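One contact in two related proteins. Structure 1 is citrate synthase from Metallosphaera sedula, which probably catalyses the condensation of oxaloacetate with acetyl-CoA and water to citrate and CoA, a step of the tricarboxylic acid cycle: PDB 6ABW (chain A, 1.72 Å), residues S216-A221 and G353-V358. Structure 2 is citrate synthase from Thermotoga maritima: PDB 2P2W (chain B, 1.90 Å), residues S197-A202 and G328-V333. One frame, after least-squares fit of the local backbone (RMSD 0.31 Å); residues are numbered along the deposited sequences.

Structure 1 (6ABW); sequences SCVVAA and GWTAHV.
Helix segments 216-221 and 353-358 run at 122° to each other, their axes 10.0 Å apart at the closest; the CA atoms of V218 and W354, and of C217 and V358, are nearest across them. They lie on helices 214-225 and 342-365, buried in this largely helical citrate synthase fold; V219 also packs on V219 of the second subunit. A221 and W354 make the closest touch: the methyl CB of A221 sits over one face of the indole, 3.6 Å from the centroid of the six-membered ring, a CH-pi contact. V218 adds CG1, which lies 4.0 Å from CE3 of W354; with CG1 anti to the backbone N (chi1 176°), the other branch, CG2, is left to meet T355 CG2 at 4.3 Å. The hydroxyl of T355 turns back to its own helix and bonds to the carbonyl O of T351. Toward the other end, V358 holds CG1 anti to its carbonyl carbon (chi1 -64°) and brings it to 4.3 Å from CB of C217, an apolar touch.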
loop_
_atom_site.group_PDB
_atom_site.type_symbol
_atom_site.label_atom_id
_atom_site.label_comp_id
_atom_site.label_asym_id
_atom_site.label_seq_id
_atom_site.Cartn_x
_atom_site.Cartn_y
_atom_site.Cartn_z
ATOM N N SER A 216 -4.873 -4.658 4.582
ATOM C CA SER A 216 -3.616 -4.058 4.131
ATOM C C SER A 216 -3.440 -4.250 2.622
ATOM O O SER A 216 -2.862 -3.377 2.001
ATOM C CB SER A 216 -2.395 -4.555 4.902
ATOM O OG SER A 216 -2.307 -3.753 6.082
ATOM N N CYS A 217 -3.955 -5.352 2.069
ATOM C CA CYS A 217 -4.016 -5.492 0.616
ATOM C C CYS A 217 -4.828 -4.356 -0.016
ATOM O O CYS A 217 -4.376 -3.753 -0.988
ATOM C CB CYS A 217 -4.521 -6.877 0.206
ATOM S SG CYS A 217 -3.461 -8.215 0.797
ATOM N N VAL A 218 -5.994 -4.051 0.547
ATOM C CA VAL A 218 -6.778 -2.901 0.092
ATOM C C VAL A 218 -6.049 -1.565 0.328
ATOM O O VAL A 218 -6.138 -0.672 -0.508
ATOM C CB VAL A 218 -8.220 -2.931 0.669
ATOM C CG1 VAL A 218 -8.990 -1.705 0.285
ATOM C CG2 VAL A 218 -8.880 -4.167 0.124
ATOM N N VAL A 219 -5.348 -1.388 1.429
ATOM C CA VAL A 219 -4.545 -0.172 1.658
ATOM C C VAL A 219 -3.573 0.048 0.492
ATOM O O VAL A 219 -3.493 1.172 -0.059
ATOM C CB VAL A 219 -3.776 -0.205 2.993
ATOM C CG1 VAL A 219 -2.764 0.902 3.135
ATOM C CG2 VAL A 219 -4.765 -0.147 4.081
ATOM N N ALA A 220 -2.875 -1.009 0.103
ATOM C CA ALA A 220 -1.935 -0.869 -0.994
ATOM C C ALA A 220 -2.630 -0.521 -2.349
ATOM O O ALA A 220 -2.145 0.297 -3.148
ATOM C CB ALA A 220 -1.134 -2.131 -1.147
ATOM N N ALA A 221 -3.758 -1.155 -2.586
ATOM C CA ALA A 221 -4.571 -0.831 -3.737
ATOM C C ALA A 221 -4.976 0.603 -3.793
ATOM O O ALA A 221 -4.826 1.280 -4.844
ATOM C CB ALA A 221 -5.774 -1.768 -3.837
ATOM N N GLY A 353 -13.553 -6.761 -6.352
ATOM C CA GLY A 353 -12.524 -7.334 -7.225
ATOM C C GLY A 353 -11.154 -7.461 -6.576
ATOM O O GLY A 353 -10.508 -8.502 -6.706
ATOM N N TRP A 354 -10.734 -6.459 -5.795
ATOM C CA TRP A 354 -9.461 -6.567 -5.069
ATOM C C TRP A 354 -9.405 -7.752 -4.096
ATOM O O TRP A 354 -8.492 -8.548 -4.150
ATOM C CB TRP A 354 -9.153 -5.255 -4.316
ATOM C CG TRP A 354 -8.870 -4.067 -5.185
ATOM C CD1 TRP A 354 -8.316 -4.052 -6.426
ATOM C CD2 TRP A 354 -9.093 -2.691 -4.829
ATOM N NE1 TRP A 354 -8.194 -2.758 -6.861
ATOM C CE2 TRP A 354 -8.633 -1.903 -5.884
ATOM C CE3 TRP A 354 -9.591 -2.065 -3.695
ATOM C CZ2 TRP A 354 -8.774 -0.548 -5.896
ATOM C CZ3 TRP A 354 -9.700 -0.710 -3.700
ATOM C CH2 TRP A 354 -9.284 0.037 -4.770
ATOM N N THR A 355 -10.421 -7.897 -3.289
ATOM C CA THR A 355 -10.459 -8.945 -2.296
ATOM C C THR A 355 -10.576 -10.314 -3.011
ATOM O O THR A 355 -9.870 -11.300 -2.657
ATOM C CB THR A 355 -11.578 -8.809 -1.307
ATOM O OG1 THR A 355 -12.876 -8.751 -1.941
ATOM C CG2 THR A 355 -11.407 -7.656 -0.355
ATOM N N ALA A 356 -11.399 -10.373 -4.072
ATOM C CA ALA A 356 -11.550 -11.651 -4.750
ATOM C C ALA A 356 -10.281 -12.084 -5.470
ATOM O O ALA A 356 -9.915 -13.315 -5.466
ATOM C CB ALA A 356 -12.732 -11.607 -5.736
ATOM N N HIS A 357 -9.554 -11.141 -6.058
ATOM C CA HIS A 357 -8.263 -11.458 -6.698
ATOM C C HIS A 357 -7.198 -11.911 -5.707
ATOM O O HIS A 357 -6.432 -12.818 -5.995
ATOM C CB HIS A 357 -7.708 -10.303 -7.511
ATOM C CG HIS A 357 -8.269 -10.202 -8.884
ATOM N ND1 HIS A 357 -7.773 -10.947 -9.924
ATOM C CD2 HIS A 357 -9.217 -9.391 -9.424
ATOM C CE1 HIS A 357 -8.480 -10.694 -11.024
ATOM N NE2 HIS A 357 -9.350 -9.739 -10.749
ATOM N N VAL A 358 -7.117 -11.275 -4.552
ATOM C CA VAL A 358 -6.099 -11.644 -3.614
ATOM C C VAL A 358 -6.425 -13.022 -3.002
ATOM O O VAL A 358 -5.495 -13.803 -2.824
ATOM C CB VAL A 358 -5.749 -10.613 -2.528
ATOM C CG1 VAL A 358 -5.172 -9.363 -3.223
ATOM C CG2 VAL A 358 -6.893 -10.247 -1.635
#

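Structure 2 (2P2W); sequences SCIVGA and GWTAHV.
Helix segments 197-202 and 328-333 run at 131° to each other, with axes 10.4 Å apart at the closest; the CA atoms of I199 and W329, and of C198 and V333, are nearest across them. The closest touch is made by A202 and W329: CB of A202 sits over one face of the indole, 3.5 Å from the centroid of the six-membered ring, a CH-pi contact. I199 puts its branch methyl CG2 4.2 Å from CE3 of W329. Its longer branch starts beside the backbone N (chi1 -62°) and runs on extended, which carries the terminal CD1 to 3.9 Å from T330 CG2. The T330 hydroxyl turns back to its own helix, bonding to the carbonyl O of V326. At the other end V333 offers CG2 to CB of C198 at 4.1 Å, an apolar touch; CG1 is anti to the backbone N (chi1 169°), leaving CG2 as the branch that faces across. Across these two segments the side chains meet through apolar contacts, the indole giving the largest share.

How the two compare
Neither structure has a hydrogen bond between the two segments, so what is kept is apolar: the same four residue pairs touch in both. The CA atoms that can be compared coincide within the error, and C217(A), W354(A) and T355(A) keep their places, as do C198(B), W329(B) and T330(B).

The main exchange is V218(A) against I199(B). Their CB atoms coincide; CG1 of V218(A) and CG2 of I199(B) are 0.5 Å apart, and CG2 of V218(A) and CG1 of I199(B) are 0.8 Å apart. The two gamma carbons of the valine thus lie on or near those of the isoleucine, and both residues keep their touch on the tryptophan and the threonine. What has no counterpart is CD1 of I199(B), one more carbon, the methyl that ends the longer branch, which probably adds a little apolar surface to the packing.

At V358(A) and V333(B) the residue is the same but the models differ in chi1, -64° against 169°. CG2 of V333(B) takes the place near CG1 of V358(A), so a methyl still faces C217(A) or C198(B).

Off the contact between the segments, A220(A) carries a CB, 3.6 Å from the carbonyl O of C217(A) in its own helix, that G201(B) lacks.

Structure 2 (2P2W)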
loop_
_atom_site.group_PDB
_atom_site.type_symbol
_atom_site.label_atom_id
_atom_site.label_comp_id
_atom_site.label_asym_id
_atom_site.label_seq_id
_atom_site.Cartn_x
_atom_site.Cartn_y
_atom_site.Cartn_z
ATOM N N SER B 197 -4.266 -4.643 4.728
ATOM C CA SER B 197 -3.020 -4.131 4.177
ATOM C C SER B 197 -3.050 -4.186 2.651
ATOM O O SER B 197 -2.612 -3.246 1.982
ATOM C CB SER B 197 -1.828 -4.933 4.702
ATOM O OG SER B 197 -1.613 -4.683 6.080
ATOM N N CYS B 198 -3.556 -5.287 2.100
ATOM C CA CYS B 198 -3.641 -5.425 0.651
ATOM C C CYS B 198 -4.518 -4.308 0.085
ATOM O O CYS B 198 -4.155 -3.650 -0.891
ATOM C CB CYS B 198 -4.245 -6.781 0.271
ATOM S SG CYS B 198 -3.334 -8.214 0.889
ATOM N N ILE B 199 -5.672 -4.096 0.711
ATOM C CA ILE B 199 -6.612 -3.071 0.266
ATOM C C ILE B 199 -6.043 -1.653 0.363
ATOM O O ILE B 199 -6.202 -0.850 -0.562
ATOM C CB ILE B 199 -7.934 -3.171 1.068
ATOM C CG1 ILE B 199 -8.574 -4.541 0.812
ATOM C CG2 ILE B 199 -8.891 -2.045 0.663
ATOM C CD1 ILE B 199 -9.802 -4.842 1.675
ATOM N N VAL B 200 -5.376 -1.344 1.471
ATOM C CA VAL B 200 -4.797 -0.019 1.655
ATOM C C VAL B 200 -3.745 0.292 0.590
ATOM O O VAL B 200 -3.607 1.438 0.161
ATOM C CB VAL B 200 -4.204 0.121 3.073
ATOM C CG1 VAL B 200 -3.393 1.400 3.191
ATOM C CG2 VAL B 200 -5.341 0.136 4.085
ATOM N N GLY B 201 -3.005 -0.727 0.160
ATOM C CA GLY B 201 -2.018 -0.517 -0.884
ATOM C C GLY B 201 -2.732 -0.291 -2.210
ATOM O O GLY B 201 -2.349 0.580 -2.997
ATOM N N ALA B 202 -3.776 -1.076 -2.458
ATOM C CA ALA B 202 -4.557 -0.949 -3.690
ATOM C C ALA B 202 -5.160 0.457 -3.775
ATOM O O ALA B 202 -5.177 1.079 -4.839
ATOM C CB ALA B 202 -5.661 -1.999 -3.720
ATOM N N GLY B 328 -13.475 -6.609 -6.512
ATOM C CA GLY B 328 -12.524 -7.257 -7.396
ATOM C C GLY B 328 -11.177 -7.474 -6.727
ATOM O O GLY B 328 -10.565 -8.535 -6.878
ATOM N N TRP B 329 -10.706 -6.467 -5.997
ATOM C CA TRP B 329 -9.424 -6.568 -5.302
ATOM C C TRP B 329 -9.409 -7.790 -4.383
ATOM O O TRP B 329 -8.500 -8.614 -4.451
ATOM C CB TRP B 329 -9.156 -5.326 -4.446
ATOM C CG TRP B 329 -8.851 -4.054 -5.201
ATOM C CD1 TRP B 329 -8.316 -3.942 -6.459
ATOM C CD2 TRP B 329 -8.994 -2.715 -4.706
ATOM N NE1 TRP B 329 -8.117 -2.615 -6.772
ATOM C CE2 TRP B 329 -8.524 -1.842 -5.716
ATOM C CE3 TRP B 329 -9.471 -2.169 -3.505
ATOM C CZ2 TRP B 329 -8.518 -0.448 -5.561
ATOM C CZ3 TRP B 329 -9.464 -0.782 -3.350
ATOM C CH2 TRP B 329 -8.990 0.061 -4.375
ATOM N N THR B 330 -10.426 -7.895 -3.527
ATOM C CA THR B 330 -10.514 -9.003 -2.581
ATOM C C THR B 330 -10.698 -10.359 -3.262
ATOM O O THR B 330 -10.132 -11.357 -2.815
ATOM C CB THR B 330 -11.647 -8.769 -1.541
ATOM O OG1 THR B 330 -12.895 -8.572 -2.209
ATOM C CG2 THR B 330 -11.344 -7.543 -0.688
ATOM N N ALA B 331 -11.477 -10.397 -4.341
ATOM C CA ALA B 331 -11.696 -11.646 -5.071
ATOM C C ALA B 331 -10.340 -12.170 -5.560
ATOM O O ALA B 331 -10.031 -13.356 -5.429
ATOM C CB ALA B 331 -12.634 -11.407 -6.255
ATOM N N HIS B 332 -9.531 -11.271 -6.115
ATOM C CA HIS B 332 -8.208 -11.636 -6.605
ATOM C C HIS B 332 -7.273 -12.083 -5.488
ATOM O O HIS B 332 -6.584 -13.094 -5.622
ATOM C CB HIS B 332 -7.589 -10.465 -7.372
ATOM C CG HIS B 332 -7.965 -10.439 -8.819
ATOM N ND1 HIS B 332 -7.377 -11.265 -9.751
ATOM C CD2 HIS B 332 -8.908 -9.729 -9.485
ATOM C CE1 HIS B 332 -7.943 -11.068 -10.930
ATOM N NE2 HIS B 332 -8.875 -10.142 -10.793
ATOM N N VAL B 333 -7.237 -11.337 -4.390
ATOM C CA VAL B 333 -6.378 -11.709 -3.265
ATOM C C VAL B 333 -6.710 -13.138 -2.822
ATOM O O VAL B 333 -5.821 -13.979 -2.690
ATOM C CB VAL B 333 -6.563 -10.738 -2.064
ATOM C CG1 VAL B 333 -5.867 -11.290 -0.823
ATOM C CG2 VAL B 333 -5.983 -9.368 -2.418
#